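Local coordinates for apicoplast TIC22, putative (Plasmodium falciparum 3D7, PDB 4E6Z), which acts as an essential chaperone required for protein import into the apicoplast, the plastid of the malaria parasite, at residues 69-74 and 137-142; 80-85 and 110-115; 89-94 and 98-103; 210-215 and 239-244. One frame throughout, in Å; residues are numbered along the deposited sequence.

How the interactions relate
From the N terminus, helix 70-73 opens the largest loop, which interaction 1 closes when helix 135-150 comes back to it. Within that span, interaction 2 sets strand 78-83 against helix 106-119, and within interaction 2 lies interaction 3, the hairpin of strands 92-94 and 97-103. The three are thus nested, none crossing another. They also touch in space: F80 N probably bonds to F103 O, joining interactions 2 and 3, while M102 of the hairpin packs on A138, L141 and M142 of interaction 1. Interaction 4 follows in series, joining strand 208-213 and the residue after it to strand 238-242 and the start of helix 243-247, across strand 193-203.

Interaction 1: 69-74 and 137-142; sequences PIEEKL and KAYELM
E71 and Y139 mark the closest backbone approach between the short helix 70-73 and the early part of helix 135-150, with E71 CA and Y139 CA still 8.1 Å apart. At that spacing the two segments meet through side chains alone. P69 stands at the N-cap of the short helix, and its carbonyl O accepts from both E72 N and K73 N, which fixes the first turn. Across the gap, Y139 does most of the bridging: CG lies anti to the backbone N (chi1 -176°), and this carries the ring out toward 69-74. L74 CD1 reaches the root of that side chain, 4.0 Å from Y139 CB, and lies oblique to the ring. Farther out, the bent chain of E71 (chi2 78°) brings OE2 to the ring edge, 4.1 Å from Y139 CE1, with the carboxylate plane turned 47° from the ring. I247 of helix 243-247 also touches Y139, and touches I70 as well. E71 OE2 has a long, weak ion pair with K143. No hydrogen bond crosses the contact, so it rests on apolar packing at L74, with perhaps a faint electrostatic attraction between the carboxylate and the ring's edge hydrogens.

Interaction 2: 80-85 and 110-115; sequences FLITNY and ENMLND
I82 is the residue that ties strand 78-83 to helix 106-119 in this strand-against-helix packing, and more than half of the surface buried between the segments belongs to it. The strand pairs antiparallel with strand 129-134. From it, I82 points toward the helix while its neighbours L81 and T83 point away, so a single strand side chain carries the contact. The backbones come nearest at I82 and L113, where the two CA atoms are 6.5 Å apart.

On the helix, M112 and L113 receive the isoleucine. M112, a selenomethionine here, swings CG to the side away from its own N (chi1 -171°) and runs out extended; as modelled, the bend at chi3 (62°) then turns the CE methyl toward I82. The model places that methyl too close to I82 CD1 to be real, so M112 lies beside I82 but the detail of the methyl is doubtful. L113 comes in obliquely through its CB rather than through its branch tips. The packing spreads beyond the two segments: I82 also lies on A109 and M116 of the same helix and on F103 of strand 97-103, which M112 touches too. The backbone O of I82 is hydrogen-bonded to a bound glycerol, probably from the crystallisation liquor. The contact of I82 CG1 with L113 CB, at 4.0 Å, carries no such doubt as the methyl does.

Interaction 3: 89-94 and 98-103; sequences PYIFQE and QVCYMF. With GOL (glycerol), chain B.
Y101 OH donates to E94 OE1 at 2.6 Å, linking the two strands of the hairpin, 92-94 and 97-103, through their side chains. The hydroxyl meets that oxygen from above the carboxylate plane, 68° out of it, and the carboxylate and ring planes stand 86° apart. E94 is poorly ordered, so this geometry carries some uncertainty; K167 of the neighbouring strand 164-169 touches both side chains.

The backbone frame is firmer. F92 and V99 make an antiparallel hydrogen-bonded pair: F92 N gives to V99 O at 2.9 Å, and V99 N gives to F92 O at 2.8 Å, both nearly straight. Q93 and Q98 form the next, non-hydrogen-bonded pair. Their side chains run alongside each other on the sheet face opposite F92 and V99, with Q93 OE1 3.6 Å from Q98 CG, though Q93 too is poorly ordered.

V99 uses both branches: CG2 rests 3.5 Å from E94 CB, while CG1 sits over one face of the Y101 ring, offset toward its rim. F92 crosses Y101 at about a right angle, its CD2 reaching the tyrosine's edge. Nearer the start of 89-94, C100 SG lies 3.6 Å from I91 CG1.

Where the backbones diverge, a glycerol, probably from the crystallisation liquor, bridges them: Y90 N donates to its O2 at 2.9 Å, and Y101 N donates weakly to its O1. The pairing therefore combines two short, nearly straight backbone bonds with a flanking Y101-E94 bond, whose tyrosine ring has V99 against one face and F92 at its edge.

Interaction 4: 210-215 and 239-244; sequences IPLFFD and KVLNMV
F214 meets M243 edge-on: the selenium of this selenomethionine lies close to the ring plane, 83° off the ring normal and 5.0 Å from the F214 ring centroid. This is a Met-aromatic contact made at the outer end of the phenylalanine, with M243 SE 3.8 Å from F214 CZ and slightly farther from CE1. The two side chains approach obliquely. In M243 the first torsion is fully trans (chi1 180°), which sends the chain across toward 210-215; the turn at chi3 (57°) then folds the methyl aside and presents SE itself to the ring.

The second meeting is of leucines. L212 and L241 each point toward the other segment, and they touch at their ends, L212 CD1 standing 4.3 Å from L241 CD1.

No hydrogen bond joins the two segments. Within 239-244, N242 occupies the N-cap of the helix that follows, where its OD1 accepts weakly from V244 N at 3.4 Å; this marks the place where the strand gives way to the helix carrying M243.

The 8.8 Å between L212 CA and L241 CA reflects the sheet order, for strand 193-203 runs between strands 208-213 and 238-242, and its Y196 touches both leucines. On its other side strand 208-213 pairs with strand 255-258, whose F255 and F257 pack on L212, while I77 adjoins F214 from the loop before strand 78-83.

Interaction 1: 69-74 and 137-142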
# COMPACT_ATOMS: atom_id res chain seq x y z
N PRO A 69 5.14 14.50 10.83
CA PRO A 69 5.85 14.42 9.55
C PRO A 69 5.25 13.32 8.69
O PRO A 69 4.58 12.43 9.21
CB PRO A 69 7.28 14.04 9.97
CG PRO A 69 7.38 14.39 11.41
CD PRO A 69 6.01 14.17 11.97
N ILE A 70 5.50 13.37 7.38
CA ILE A 70 4.95 12.37 6.47
C ILE A 70 5.52 10.98 6.75
O ILE A 70 4.83 9.97 6.59
CB ILE A 70 5.18 12.73 4.99
CG1 ILE A 70 4.36 11.80 4.09
CG2 ILE A 70 6.66 12.66 4.64
CD1 ILE A 70 4.76 11.87 2.65
N GLU A 71 6.79 10.93 7.16
CA GLU A 71 7.42 9.67 7.53
C GLU A 71 6.61 8.97 8.62
O GLU A 71 6.64 7.75 8.75
CB GLU A 71 8.86 9.88 7.99
CG GLU A 71 9.87 10.10 6.87
CD GLU A 71 9.82 11.51 6.31
OE1 GLU A 71 9.17 12.38 6.92
OE2 GLU A 71 10.44 11.75 5.25
N GLU A 72 5.89 9.76 9.41
CA GLU A 72 5.06 9.23 10.48
C GLU A 72 3.67 8.87 9.97
O GLU A 72 3.02 7.97 10.49
CB GLU A 72 4.97 10.23 11.64
CG GLU A 72 4.39 9.66 12.92
CD GLU A 72 4.42 10.65 14.07
OE1 GLU A 72 4.69 11.85 13.82
OE2 GLU A 72 4.18 10.24 15.23
N LYS A 73 3.22 9.58 8.94
CA LYS A 73 1.92 9.30 8.33
C LYS A 73 1.95 7.98 7.56
O LYS A 73 0.93 7.30 7.45
CB LYS A 73 1.49 10.44 7.41
CG LYS A 73 1.08 11.72 8.12
CD LYS A 73 0.36 12.67 7.16
CE LYS A 73 -0.25 13.85 7.90
NZ LYS A 73 -1.14 14.66 7.01
N LEU A 74 3.12 7.64 7.04
CA LEU A 74 3.29 6.41 6.27
C LEU A 74 3.46 5.21 7.18
O LEU A 74 3.38 4.06 6.74
CB LEU A 74 4.51 6.53 5.35
CG LEU A 74 4.53 7.68 4.34
CD1 LEU A 74 5.79 7.62 3.48
CD2 LEU A 74 3.30 7.63 3.49
N LYS A 137 9.20 2.54 6.50
CA LYS A 137 10.40 1.75 6.23
C LYS A 137 10.57 1.52 4.73
O LYS A 137 11.68 1.59 4.20
CB LYS A 137 10.32 0.41 6.96
CG LYS A 137 11.43 -0.56 6.61
CD LYS A 137 12.79 -0.04 7.07
CE LYS A 137 13.89 -1.05 6.77
NZ LYS A 137 15.22 -0.62 7.27
N ALA A 138 9.46 1.26 4.04
CA ALA A 138 9.50 1.00 2.61
C ALA A 138 9.97 2.24 1.85
O ALA A 138 10.71 2.14 0.87
CB ALA A 138 8.13 0.56 2.11
N TYR A 139 9.54 3.41 2.30
CA TYR A 139 9.95 4.67 1.70
C TYR A 139 11.44 4.91 1.95
O TYR A 139 12.17 5.33 1.06
CB TYR A 139 9.12 5.82 2.26
CG TYR A 139 9.42 7.17 1.63
CD1 TYR A 139 9.76 8.26 2.41
CD2 TYR A 139 9.35 7.34 0.25
CE1 TYR A 139 10.03 9.49 1.84
CE2 TYR A 139 9.62 8.56 -0.33
CZ TYR A 139 9.96 9.64 0.47
OH TYR A 139 10.22 10.86 -0.11
N GLU A 140 11.87 4.64 3.18
CA GLU A 140 13.28 4.74 3.53
C GLU A 140 14.13 3.85 2.63
O GLU A 140 15.27 4.19 2.30
CB GLU A 140 13.50 4.36 5.00
CG GLU A 140 12.78 5.28 5.98
CD GLU A 140 12.90 4.80 7.42
OE1 GLU A 140 13.36 3.66 7.63
OE2 GLU A 140 12.54 5.57 8.33
N LEU A 141 13.57 2.71 2.23
CA LEU A 141 14.28 1.77 1.37
C LEU A 141 14.39 2.27 -0.07
O LEU A 141 15.49 2.36 -0.61
CB LEU A 141 13.60 0.40 1.40
CG LEU A 141 13.77 -0.40 2.70
CD1 LEU A 141 12.98 -1.70 2.65
CD2 LEU A 141 15.25 -0.68 2.97
N MSE A 142 13.26 2.59 -0.67
CA MSE A 142 13.23 3.08 -2.05
C MSE A 142 14.09 4.33 -2.20
O MSE A 142 14.73 4.54 -3.23
CB MSE A 142 11.79 3.38 -2.47
CG MSE A 142 10.84 2.23 -2.27
SE MSE A 142 8.99 2.80 -2.23
CE MSE A 142 8.83 3.45 -4.06

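Interaction 2: 80-85 and 110-115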
# COMPACT_ATOMS: atom_id res chain seq x y z
N PHE A 80 4.10 -5.74 3.02
CA PHE A 80 4.37 -7.16 3.21
C PHE A 80 5.45 -7.71 2.29
O PHE A 80 5.50 -7.38 1.11
CB PHE A 80 3.08 -7.97 3.07
CG PHE A 80 2.00 -7.54 4.02
CD1 PHE A 80 1.87 -8.15 5.25
CD2 PHE A 80 1.14 -6.51 3.68
CE1 PHE A 80 0.88 -7.75 6.14
CE2 PHE A 80 0.15 -6.10 4.56
CZ PHE A 80 0.02 -6.72 5.78
N LEU A 81 6.31 -8.54 2.86
CA LEU A 81 7.36 -9.20 2.09
C LEU A 81 7.34 -10.70 2.35
O LEU A 81 6.79 -11.16 3.35
CB LEU A 81 8.74 -8.64 2.46
CG LEU A 81 9.07 -7.18 2.16
CD1 LEU A 81 8.59 -6.30 3.28
CD2 LEU A 81 10.56 -7.01 1.98
N ILE A 82 7.92 -11.46 1.44
CA ILE A 82 8.09 -12.89 1.65
C ILE A 82 9.54 -13.10 2.09
O ILE A 82 10.47 -12.59 1.47
CB ILE A 82 7.75 -13.71 0.39
CG1 ILE A 82 6.25 -13.65 0.10
CG2 ILE A 82 8.16 -15.16 0.57
CD1 ILE A 82 5.74 -12.28 -0.26
N THR A 83 9.73 -13.84 3.18
CA THR A 83 11.06 -14.01 3.73
C THR A 83 11.30 -15.44 4.16
O THR A 83 10.37 -16.24 4.23
CB THR A 83 11.27 -13.11 4.97
OG1 THR A 83 10.46 -13.59 6.05
CG2 THR A 83 10.90 -11.66 4.67
N ASN A 84 12.56 -15.76 4.46
CA ASN A 84 12.88 -16.98 5.17
C ASN A 84 12.56 -16.77 6.65
O ASN A 84 12.05 -15.72 7.03
CB ASN A 84 14.35 -17.38 4.97
CG ASN A 84 15.33 -16.33 5.48
OD1 ASN A 84 14.99 -15.49 6.31
ND2 ASN A 84 16.56 -16.38 4.98
N TYR A 85 12.88 -17.75 7.48
CA TYR A 85 12.52 -17.69 8.89
C TYR A 85 13.35 -16.69 9.69
O TYR A 85 12.98 -16.30 10.80
CB TYR A 85 12.58 -19.09 9.52
CG TYR A 85 11.35 -19.92 9.25
CD1 TYR A 85 10.71 -19.88 8.01
CD2 TYR A 85 10.82 -20.76 10.22
CE1 TYR A 85 9.59 -20.64 7.76
CE2 TYR A 85 9.70 -21.53 9.98
CZ TYR A 85 9.09 -21.46 8.74
OH TYR A 85 7.96 -22.22 8.49
N GLU A 110 0.84 -13.38 -0.31
CA GLU A 110 0.47 -14.78 -0.16
C GLU A 110 0.46 -15.49 -1.51
O GLU A 110 0.86 -16.65 -1.62
CB GLU A 110 -0.91 -14.91 0.49
CG GLU A 110 -0.90 -14.88 2.01
CD GLU A 110 -2.22 -15.36 2.59
OE1 GLU A 110 -3.14 -15.67 1.80
OE2 GLU A 110 -2.34 -15.43 3.83
N ASN A 111 -0.01 -14.79 -2.54
CA ASN A 111 -0.06 -15.36 -3.87
C ASN A 111 1.33 -15.66 -4.41
O ASN A 111 1.54 -16.68 -5.06
CB ASN A 111 -0.79 -14.42 -4.84
CG ASN A 111 -0.67 -14.87 -6.28
OD1 ASN A 111 -1.18 -15.92 -6.66
ND2 ASN A 111 0.03 -14.08 -7.09
N MSE A 112 2.29 -14.77 -4.16
CA MSE A 112 3.64 -14.99 -4.64
C MSE A 112 4.31 -16.12 -3.87
O MSE A 112 4.99 -16.96 -4.46
CB MSE A 112 4.48 -13.71 -4.54
CG MSE A 112 5.82 -13.84 -5.24
SE MSE A 112 7.06 -12.37 -4.90
CE MSE A 112 7.24 -12.57 -2.99
N LEU A 113 4.11 -16.13 -2.55
CA LEU A 113 4.58 -17.23 -1.72
C LEU A 113 4.02 -18.55 -2.24
O LEU A 113 4.75 -19.54 -2.36
CB LEU A 113 4.15 -17.01 -0.26
CG LEU A 113 4.49 -18.11 0.75
CD1 LEU A 113 4.75 -17.53 2.13
CD2 LEU A 113 3.38 -19.16 0.80
N ASN A 114 2.73 -18.57 -2.55
CA ASN A 114 2.10 -19.77 -3.09
C ASN A 114 2.72 -20.21 -4.41
O ASN A 114 2.87 -21.40 -4.67
CB ASN A 114 0.59 -19.56 -3.24
CG ASN A 114 -0.12 -19.51 -1.90
OD1 ASN A 114 0.38 -20.00 -0.89
ND2 ASN A 114 -1.31 -18.92 -1.89
N ASP A 115 3.09 -19.24 -5.25
CA ASP A 115 3.74 -19.54 -6.53
C ASP A 115 5.13 -20.12 -6.32
O ASP A 115 5.58 -20.98 -7.08
CB ASP A 115 3.83 -18.28 -7.39
CG ASP A 115 2.52 -17.95 -8.10
OD1 ASP A 115 1.60 -18.79 -8.08
OD2 ASP A 115 2.43 -16.84 -8.67

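Interaction 3: 89-94 and 98-103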
# COMPACT_ATOMS: atom_id res chain seq x y z
N PRO A 89 14.50 -11.22 3.06
CA PRO A 89 13.76 -11.27 1.79
C PRO A 89 14.46 -12.12 0.74
O PRO A 89 15.69 -12.23 0.75
CB PRO A 89 13.74 -9.81 1.33
CG PRO A 89 14.13 -9.01 2.54
CD PRO A 89 15.03 -9.88 3.33
N TYR A 90 13.69 -12.70 -0.17
CA TYR A 90 14.24 -13.39 -1.31
C TYR A 90 14.50 -12.42 -2.46
O TYR A 90 13.62 -11.67 -2.86
CB TYR A 90 13.30 -14.51 -1.75
CG TYR A 90 13.28 -15.65 -0.77
CD1 TYR A 90 14.21 -16.67 -0.85
CD2 TYR A 90 12.35 -15.68 0.27
CE1 TYR A 90 14.22 -17.72 0.07
CE2 TYR A 90 12.34 -16.72 1.18
CZ TYR A 90 13.28 -17.73 1.09
OH TYR A 90 13.27 -18.76 2.00
N ILE A 91 15.73 -12.43 -2.96
CA ILE A 91 16.11 -11.54 -4.05
C ILE A 91 15.94 -12.24 -5.39
O ILE A 91 16.29 -13.41 -5.54
CB ILE A 91 17.57 -11.09 -3.92
CG1 ILE A 91 17.81 -10.41 -2.57
CG2 ILE A 91 17.93 -10.16 -5.06
CD1 ILE A 91 19.26 -10.10 -2.29
N PHE A 92 15.41 -11.51 -6.36
CA PHE A 92 15.26 -12.05 -7.71
C PHE A 92 16.00 -11.19 -8.71
O PHE A 92 16.08 -9.97 -8.56
CB PHE A 92 13.78 -12.17 -8.09
CG PHE A 92 13.03 -13.15 -7.25
CD1 PHE A 92 13.01 -14.50 -7.59
CD2 PHE A 92 12.37 -12.75 -6.10
CE1 PHE A 92 12.34 -15.41 -6.82
CE2 PHE A 92 11.70 -13.66 -5.33
CZ PHE A 92 11.68 -15.00 -5.68
N GLN A 93 16.57 -11.83 -9.72
CA GLN A 93 17.30 -11.11 -10.75
C GLN A 93 16.33 -10.57 -11.79
O GLN A 93 15.74 -11.33 -12.55
CB GLN A 93 18.34 -12.03 -11.41
CG GLN A 93 19.70 -11.39 -11.59
CD GLN A 93 20.35 -11.03 -10.27
OE1 GLN A 93 20.88 -9.93 -10.10
NE2 GLN A 93 20.31 -11.95 -9.32
N GLU A 94 16.16 -9.26 -11.81
CA GLU A 94 15.40 -8.61 -12.87
C GLU A 94 16.35 -7.87 -13.80
O GLU A 94 16.68 -6.71 -13.59
CB GLU A 94 14.33 -7.67 -12.31
CG GLU A 94 13.11 -8.40 -11.77
CD GLU A 94 11.84 -7.57 -11.85
OE1 GLU A 94 10.76 -8.15 -12.07
OE2 GLU A 94 11.93 -6.33 -11.69
N GLN A 98 19.25 -6.55 -8.74
CA GLN A 98 18.72 -7.39 -7.68
C GLN A 98 17.43 -6.78 -7.16
O GLN A 98 17.43 -5.68 -6.61
CB GLN A 98 19.74 -7.50 -6.54
CG GLN A 98 21.05 -8.14 -6.94
CD GLN A 98 22.07 -8.14 -5.81
OE1 GLN A 98 22.12 -9.06 -5.01
NE2 GLN A 98 22.87 -7.08 -5.75
N VAL A 99 16.32 -7.49 -7.34
CA VAL A 99 15.01 -6.95 -6.99
C VAL A 99 14.33 -7.69 -5.84
O VAL A 99 14.28 -8.92 -5.82
CB VAL A 99 14.06 -6.96 -8.20
CG1 VAL A 99 12.66 -6.54 -7.77
CG2 VAL A 99 14.59 -6.03 -9.28
N CYS A 100 13.81 -6.92 -4.89
CA CYS A 100 12.95 -7.47 -3.85
C CYS A 100 11.54 -6.87 -3.96
O CYS A 100 11.39 -5.72 -4.35
CB CYS A 100 13.54 -7.25 -2.45
SG CYS A 100 14.98 -8.31 -2.09
N TYR A 101 10.54 -7.67 -3.62
CA TYR A 101 9.14 -7.28 -3.79
C TYR A 101 8.47 -6.90 -2.47
O TYR A 101 8.55 -7.63 -1.49
CB TYR A 101 8.36 -8.41 -4.46
CG TYR A 101 8.80 -8.66 -5.88
CD1 TYR A 101 8.28 -7.91 -6.93
CD2 TYR A 101 9.75 -9.63 -6.18
CE1 TYR A 101 8.68 -8.13 -8.23
CE2 TYR A 101 10.16 -9.85 -7.49
CZ TYR A 101 9.62 -9.09 -8.51
OH TYR A 101 10.01 -9.31 -9.81
N MSE A 102 7.82 -5.74 -2.46
CA MSE A 102 7.08 -5.29 -1.30
C MSE A 102 5.62 -5.08 -1.69
O MSE A 102 5.33 -4.34 -2.62
CB MSE A 102 7.67 -3.99 -0.78
CG MSE A 102 9.16 -4.08 -0.51
SE MSE A 102 9.89 -2.42 0.17
CE MSE A 102 9.42 -1.22 -1.29
N PHE A 103 4.71 -5.73 -0.98
CA PHE A 103 3.29 -5.70 -1.35
C PHE A 103 2.48 -4.85 -0.37
O PHE A 103 2.65 -4.94 0.84
CB PHE A 103 2.72 -7.12 -1.40
CG PHE A 103 3.41 -8.01 -2.39
CD1 PHE A 103 2.92 -8.14 -3.68
CD2 PHE A 103 4.54 -8.74 -2.03
CE1 PHE A 103 3.55 -8.96 -4.60
CE2 PHE A 103 5.17 -9.57 -2.94
CZ PHE A 103 4.68 -9.68 -4.23
C1 GOL B . 11.58 -10.04 -2.16
O1 GOL B . 11.60 -10.09 -3.57
C2 GOL B . 10.46 -10.93 -1.66
O2 GOL B . 11.00 -12.07 -1.03
C3 GOL B . 9.63 -10.14 -0.67
O3 GOL B . 8.27 -10.27 -1.03

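Interaction 4: 210-215 and 239-244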
# COMPACT_ATOMS: atom_id res chain seq x y z
N ILE A 210 -8.95 15.42 4.74
CA ILE A 210 -9.58 14.53 3.77
C ILE A 210 -8.99 13.13 3.87
O ILE A 210 -7.78 12.94 3.78
CB ILE A 210 -9.42 15.06 2.33
CG1 ILE A 210 -10.25 16.33 2.14
CG2 ILE A 210 -9.82 13.98 1.32
CD1 ILE A 210 -10.18 16.89 0.74
N PRO A 211 -9.86 12.12 4.07
CA PRO A 211 -9.44 10.73 4.18
C PRO A 211 -8.96 10.20 2.83
O PRO A 211 -9.63 10.39 1.82
CB PRO A 211 -10.72 10.00 4.60
CG PRO A 211 -11.70 11.07 4.97
CD PRO A 211 -11.32 12.26 4.17
N LEU A 212 -7.81 9.54 2.83
CA LEU A 212 -7.22 8.99 1.62
C LEU A 212 -7.15 7.48 1.76
O LEU A 212 -6.33 6.96 2.52
CB LEU A 212 -5.82 9.56 1.43
CG LEU A 212 -5.51 10.26 0.11
CD1 LEU A 212 -6.67 11.13 -0.32
CD2 LEU A 212 -4.24 11.06 0.27
N PHE A 213 -8.00 6.77 1.02
CA PHE A 213 -8.16 5.33 1.23
C PHE A 213 -7.36 4.50 0.25
O PHE A 213 -7.38 4.75 -0.96
CB PHE A 213 -9.64 4.94 1.13
CG PHE A 213 -10.51 5.62 2.13
CD1 PHE A 213 -10.79 5.02 3.35
CD2 PHE A 213 -11.07 6.85 1.85
CE1 PHE A 213 -11.60 5.65 4.28
CE2 PHE A 213 -11.88 7.49 2.77
CZ PHE A 213 -12.15 6.89 3.98
N PHE A 214 -6.66 3.49 0.77
CA PHE A 214 -5.99 2.53 -0.08
C PHE A 214 -7.00 1.57 -0.70
O PHE A 214 -6.87 1.20 -1.86
CB PHE A 214 -4.89 1.77 0.68
CG PHE A 214 -3.60 2.53 0.77
CD1 PHE A 214 -2.61 2.36 -0.18
CD2 PHE A 214 -3.39 3.44 1.79
CE1 PHE A 214 -1.42 3.07 -0.11
CE2 PHE A 214 -2.20 4.16 1.87
CZ PHE A 214 -1.22 3.97 0.92
N ASP A 215 -8.01 1.19 0.07
CA ASP A 215 -9.08 0.34 -0.43
C ASP A 215 -10.32 1.14 -0.82
O ASP A 215 -10.88 1.87 -0.00
CB ASP A 215 -9.45 -0.75 0.58
CG ASP A 215 -8.40 -1.85 0.67
OD1 ASP A 215 -7.26 -1.62 0.20
OD2 ASP A 215 -8.72 -2.93 1.20
N LYS A 239 -12.52 10.07 -6.64
CA LYS A 239 -11.36 10.39 -7.46
C LYS A 239 -10.14 9.58 -7.05
O LYS A 239 -10.01 9.15 -5.91
CB LYS A 239 -11.06 11.89 -7.41
CG LYS A 239 -12.19 12.74 -7.97
CD LYS A 239 -11.82 14.21 -8.01
CE LYS A 239 -12.93 15.02 -8.69
NZ LYS A 239 -12.62 16.47 -8.74
N VAL A 240 -9.23 9.37 -8.01
CA VAL A 240 -8.03 8.58 -7.77
C VAL A 240 -6.80 9.48 -7.77
O VAL A 240 -6.68 10.38 -8.60
CB VAL A 240 -7.86 7.47 -8.82
CG1 VAL A 240 -6.54 6.73 -8.64
CG2 VAL A 240 -9.03 6.50 -8.75
N LEU A 241 -5.89 9.23 -6.83
CA LEU A 241 -4.65 9.97 -6.77
C LEU A 241 -3.45 9.03 -6.75
O LEU A 241 -3.58 7.85 -6.44
CB LEU A 241 -4.62 10.89 -5.55
CG LEU A 241 -5.65 12.03 -5.54
CD1 LEU A 241 -5.67 12.71 -4.19
CD2 LEU A 241 -5.35 13.03 -6.65
N ASN A 242 -2.28 9.56 -7.08
CA ASN A 242 -1.05 8.79 -7.05
C ASN A 242 -0.34 9.00 -5.72
O ASN A 242 0.18 10.09 -5.45
CB ASN A 242 -0.14 9.19 -8.21
CG ASN A 242 1.20 8.48 -8.18
OD1 ASN A 242 1.33 7.39 -7.61
ND2 ASN A 242 2.21 9.09 -8.79
N MSE A 243 -0.34 7.97 -4.87
CA MSE A 243 0.22 8.07 -3.53
C MSE A 243 1.60 8.74 -3.53
O MSE A 243 1.92 9.50 -2.62
CB MSE A 243 0.32 6.70 -2.86
CG MSE A 243 0.91 6.76 -1.47
SE MSE A 243 1.87 5.13 -0.96
CE MSE A 243 3.15 5.07 -2.43
N VAL A 244 2.40 8.43 -4.54
CA VAL A 244 3.74 9.00 -4.65
C VAL A 244 3.71 10.52 -4.75
O VAL A 244 4.46 11.20 -4.04
CB VAL A 244 4.49 8.42 -5.86
CG1 VAL A 244 5.64 9.33 -6.26
CG2 VAL A 244 4.99 7.01 -5.55